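Local coordinates for protein glycerol trinitrate reductase (Agrobacterium tumefaciens, PDB 5EPD) that probably acts as an FMN-dependent reductase of the Old Yellow Enzyme family, reducing glycerol trinitrate in xenobiotic degradation, at residues Ser302-Asn314 and His325-Gly337. Numbering follows the deposited sequence.
Sequences SLRRRFSRTYIAN and HLADGRADLIAFG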
# COMPACT_ATOMS: atom_id res chain seq x y z
N SER A 302 16.49 8.50 -11.95
CA SER A 302 15.82 9.77 -12.21
C SER A 302 14.91 10.12 -11.05
O SER A 302 14.98 11.22 -10.53
CB SER A 302 15.01 9.70 -13.52
OG SER A 302 14.26 10.90 -13.77
N LEU A 303 14.05 9.17 -10.66
CA LEU A 303 13.05 9.39 -9.60
C LEU A 303 13.73 9.62 -8.26
O LEU A 303 13.36 10.54 -7.49
CB LEU A 303 12.09 8.19 -9.46
CG LEU A 303 11.31 7.73 -10.70
CD1 LEU A 303 10.28 6.70 -10.30
CD2 LEU A 303 10.66 8.90 -11.42
N ARG A 304 14.69 8.75 -7.98
CA ARG A 304 15.60 8.90 -6.85
C ARG A 304 16.27 10.29 -6.77
O ARG A 304 16.32 10.91 -5.70
CB ARG A 304 16.67 7.81 -6.94
CG ARG A 304 17.75 7.88 -5.88
CD ARG A 304 17.15 8.04 -4.50
NE ARG A 304 18.00 7.46 -3.47
CZ ARG A 304 17.90 7.73 -2.17
NH1 ARG A 304 17.00 8.61 -1.73
NH2 ARG A 304 18.72 7.13 -1.31
N ARG A 305 16.77 10.78 -7.91
CA ARG A 305 17.36 12.11 -7.96
C ARG A 305 16.33 13.22 -7.67
O ARG A 305 16.59 14.15 -6.93
CB ARG A 305 18.01 12.33 -9.32
CG ARG A 305 19.46 11.92 -9.34
CD ARG A 305 20.09 12.14 -10.70
NE ARG A 305 20.34 10.86 -11.35
CZ ARG A 305 19.72 10.40 -12.44
NH1 ARG A 305 20.05 9.19 -12.91
NH2 ARG A 305 18.80 11.13 -13.08
N ARG A 306 15.15 13.10 -8.27
CA ARG A 306 14.12 14.12 -8.17
C ARG A 306 13.53 14.23 -6.79
O ARG A 306 13.05 15.30 -6.41
CB ARG A 306 12.99 13.82 -9.14
CG ARG A 306 13.41 14.02 -10.56
CD ARG A 306 12.40 13.44 -11.53
NE ARG A 306 13.00 13.33 -12.85
CZ ARG A 306 13.21 14.36 -13.67
NH1 ARG A 306 12.84 15.59 -13.32
NH2 ARG A 306 13.77 14.15 -14.84
N PHE A 307 13.54 13.14 -6.05
CA PHE A 307 12.93 13.14 -4.73
C PHE A 307 14.03 13.33 -3.68
O PHE A 307 15.05 12.63 -3.65
CB PHE A 307 12.09 11.86 -4.50
CG PHE A 307 11.16 11.96 -3.31
CD1 PHE A 307 9.95 12.68 -3.41
CD2 PHE A 307 11.49 11.38 -2.09
CE1 PHE A 307 9.11 12.80 -2.32
CE2 PHE A 307 10.65 11.51 -1.00
CZ PHE A 307 9.47 12.21 -1.11
N SER A 308 13.81 14.31 -2.82
CA SER A 308 14.85 14.79 -1.93
C SER A 308 14.77 14.14 -0.52
O SER A 308 15.66 14.34 0.29
CB SER A 308 14.73 16.31 -1.82
OG SER A 308 13.70 16.69 -0.92
N ARG A 309 13.70 13.40 -0.24
CA ARG A 309 13.55 12.70 1.04
C ARG A 309 13.74 11.18 0.84
O ARG A 309 14.42 10.75 -0.10
CB ARG A 309 12.17 13.02 1.62
CG ARG A 309 12.13 14.14 2.63
CD ARG A 309 12.12 15.51 2.00
NE ARG A 309 11.91 16.52 3.03
CZ ARG A 309 11.31 17.71 2.84
NH1 ARG A 309 10.81 18.07 1.66
NH2 ARG A 309 11.21 18.54 3.87
N THR A 310 13.13 10.37 1.71
CA THR A 310 13.23 8.90 1.66
C THR A 310 12.67 8.21 0.41
O THR A 310 11.57 8.52 -0.08
CB THR A 310 12.55 8.29 2.88
OG1 THR A 310 13.06 8.92 4.05
CG2 THR A 310 12.77 6.76 2.97
N TYR A 311 13.45 7.25 -0.09
CA TYR A 311 13.03 6.35 -1.16
C TYR A 311 12.95 4.96 -0.51
O TYR A 311 13.92 4.46 0.08
CB TYR A 311 14.04 6.40 -2.30
CG TYR A 311 13.72 5.63 -3.57
CD1 TYR A 311 13.77 4.23 -3.62
CD2 TYR A 311 13.47 6.32 -4.76
CE1 TYR A 311 13.53 3.55 -4.83
CE2 TYR A 311 13.24 5.65 -5.96
CZ TYR A 311 13.27 4.28 -6.00
OH TYR A 311 13.03 3.67 -7.22
N ILE A 312 11.76 4.37 -0.53
CA ILE A 312 11.58 2.99 -0.14
C ILE A 312 11.52 2.15 -1.41
O ILE A 312 10.62 2.33 -2.25
CB ILE A 312 10.29 2.77 0.66
CG1 ILE A 312 10.23 3.74 1.84
CG2 ILE A 312 10.19 1.31 1.11
CD1 ILE A 312 9.01 3.60 2.72
N ALA A 313 12.49 1.25 -1.56
CA ALA A 313 12.53 0.34 -2.69
C ALA A 313 11.90 -1.03 -2.38
O ALA A 313 12.07 -1.59 -1.28
CB ALA A 313 13.97 0.17 -3.16
N ASN A 314 11.15 -1.56 -3.34
CA ASN A 314 10.52 -2.86 -3.19
C ASN A 314 10.95 -3.83 -4.30
O ASN A 314 10.53 -3.68 -5.43
CB ASN A 314 9.01 -2.69 -3.14
CG ASN A 314 8.28 -4.00 -2.96
OD1 ASN A 314 7.55 -4.44 -3.84
ND2 ASN A 314 8.49 -4.65 -1.83
N HIS A 325 22.29 -2.24 -2.80
CA HIS A 325 21.33 -1.20 -3.17
C HIS A 325 21.32 -0.02 -2.17
O HIS A 325 21.18 1.13 -2.56
CB HIS A 325 19.94 -1.82 -3.23
CG HIS A 325 19.18 -1.52 -4.48
ND1 HIS A 325 17.99 -0.81 -4.48
CD2 HIS A 325 19.40 -1.88 -5.76
CE1 HIS A 325 17.53 -0.72 -5.71
NE2 HIS A 325 18.37 -1.36 -6.51
N LEU A 326 21.43 -0.33 -0.88
CA LEU A 326 21.50 0.70 0.17
C LEU A 326 22.87 1.36 0.21
O LEU A 326 22.96 2.58 0.22
CB LEU A 326 21.16 0.10 1.55
CG LEU A 326 19.69 0.19 1.99
CD1 LEU A 326 19.25 -1.10 2.65
CD2 LEU A 326 19.46 1.33 2.96
N ALA A 327 23.92 0.54 0.25
CA ALA A 327 25.32 1.00 0.16
C ALA A 327 25.54 1.90 -1.06
O ALA A 327 26.25 2.89 -0.98
CB ALA A 327 26.27 -0.19 0.10
N ASP A 328 24.91 1.54 -2.17
CA ASP A 328 25.02 2.27 -3.43
C ASP A 328 24.27 3.61 -3.46
O ASP A 328 24.37 4.33 -4.43
CB ASP A 328 24.47 1.40 -4.57
CG ASP A 328 25.16 1.67 -5.89
OD1 ASP A 328 26.41 1.72 -5.87
OD2 ASP A 328 24.46 1.82 -6.93
N GLY A 329 23.48 3.93 -2.43
CA GLY A 329 22.73 5.19 -2.37
C GLY A 329 21.44 5.21 -3.18
O GLY A 329 20.83 6.27 -3.33
N ARG A 330 21.01 4.05 -3.68
CA ARG A 330 19.80 3.92 -4.51
C ARG A 330 18.49 4.03 -3.72
O ARG A 330 17.47 4.48 -4.25
CB ARG A 330 19.80 2.59 -5.26
CG ARG A 330 21.01 2.39 -6.15
CD ARG A 330 21.28 0.93 -6.43
NE ARG A 330 21.78 0.76 -7.79
CZ ARG A 330 21.04 0.43 -8.85
NH1 ARG A 330 19.73 0.19 -8.74
NH2 ARG A 330 21.62 0.33 -10.04
N ALA A 331 18.54 3.59 -2.45
CA ALA A 331 17.39 3.68 -1.55
C ALA A 331 17.84 3.87 -0.13
O ALA A 331 19.00 3.63 0.21
CB ALA A 331 16.54 2.42 -1.63
N ASP A 332 16.88 4.27 0.70
CA ASP A 332 17.09 4.47 2.14
C ASP A 332 16.48 3.34 2.99
O ASP A 332 16.98 3.05 4.08
CB ASP A 332 16.44 5.80 2.52
CG ASP A 332 16.89 6.92 1.62
OD1 ASP A 332 18.12 7.11 1.54
OD2 ASP A 332 16.02 7.58 0.97
N LEU A 333 15.39 2.74 2.50
CA LEU A 333 14.74 1.60 3.15
C LEU A 333 14.44 0.54 2.08
O LEU A 333 14.33 0.84 0.88
CB LEU A 333 13.44 2.06 3.80
CG LEU A 333 13.57 3.26 4.74
CD1 LEU A 333 12.20 3.71 5.22
CD2 LEU A 333 14.44 2.90 5.93
N ILE A 334 14.34 -0.72 2.50
CA ILE A 334 13.95 -1.76 1.57
C ILE A 334 12.77 -2.53 2.17
O ILE A 334 12.78 -2.88 3.36
CB ILE A 334 15.13 -2.64 1.10
CG1 ILE A 334 14.63 -3.94 0.48
CG2 ILE A 334 16.07 -2.95 2.24
CD1 ILE A 334 15.33 -4.30 -0.82
N ALA A 335 11.73 -2.70 1.34
CA ALA A 335 10.48 -3.31 1.74
C ALA A 335 10.45 -4.71 1.18
O ALA A 335 10.72 -4.88 0.00
CB ALA A 335 9.30 -2.50 1.23
N PHE A 336 10.15 -5.69 2.04
CA PHE A 336 10.04 -7.12 1.73
C PHE A 336 8.58 -7.51 1.87
O PHE A 336 7.90 -7.07 2.81
CB PHE A 336 10.84 -7.96 2.74
CG PHE A 336 12.31 -7.73 2.69
CD1 PHE A 336 12.88 -6.63 3.31
CD2 PHE A 336 13.15 -8.61 2.00
CE1 PHE A 336 14.23 -6.41 3.25
CE2 PHE A 336 14.51 -8.39 1.93
CZ PHE A 336 15.06 -7.28 2.55
N GLY A 337 8.09 -8.35 0.96
CA GLY A 337 6.66 -8.71 0.93
C GLY A 337 6.37 -10.09 1.50
O GLY A 337 6.24 -10.26 2.71
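Ile-312 and Leu-333 pair on one face of the sheet, CG1 of Ile-312 lying 3.9 Å from CD1 of Leu-333. Thr-310 turns its methyl CG2 onto the same leucine CD1, and CG2 of Ile-312 rests on CB of Ala-335. On the other face, CB of Ala-313 meets CB of Ala-331 at 3.7 Å, beside the Tyr-311 ring, with the carbonyl O of Arg-330 lying over one face of the ring, toward its rim. Strands 310-313 and 333-336 run parallel as neighbours in the eight-stranded TIM barrel of this family, the seventh and eighth strands, joined by a beta-alpha-beta crossover through helix 319-327. Ala-313 stitches them, its N donating to Leu-333 O (3.1 Å) and its O accepting from Ala-335 N (2.9 Å). Beyond, Asn-314 ND2 reaches Ala-335 O from above the carbonyl plane. At the opposite end Asp-332 OD2 accepts the backbone N-H of Tyr-311 on its anti side (2.8 Å). Its OD1 forms a salt bridge with Arg-304 NH2, the guanidinium and carboxylate planes standing 69° apart. A bend at chi2 (48°) in Arg-304 brings NE and NH2 side-on to Gly-329 O, the carbonyl of the glycine in the Schellman motif that closes helix 319-327.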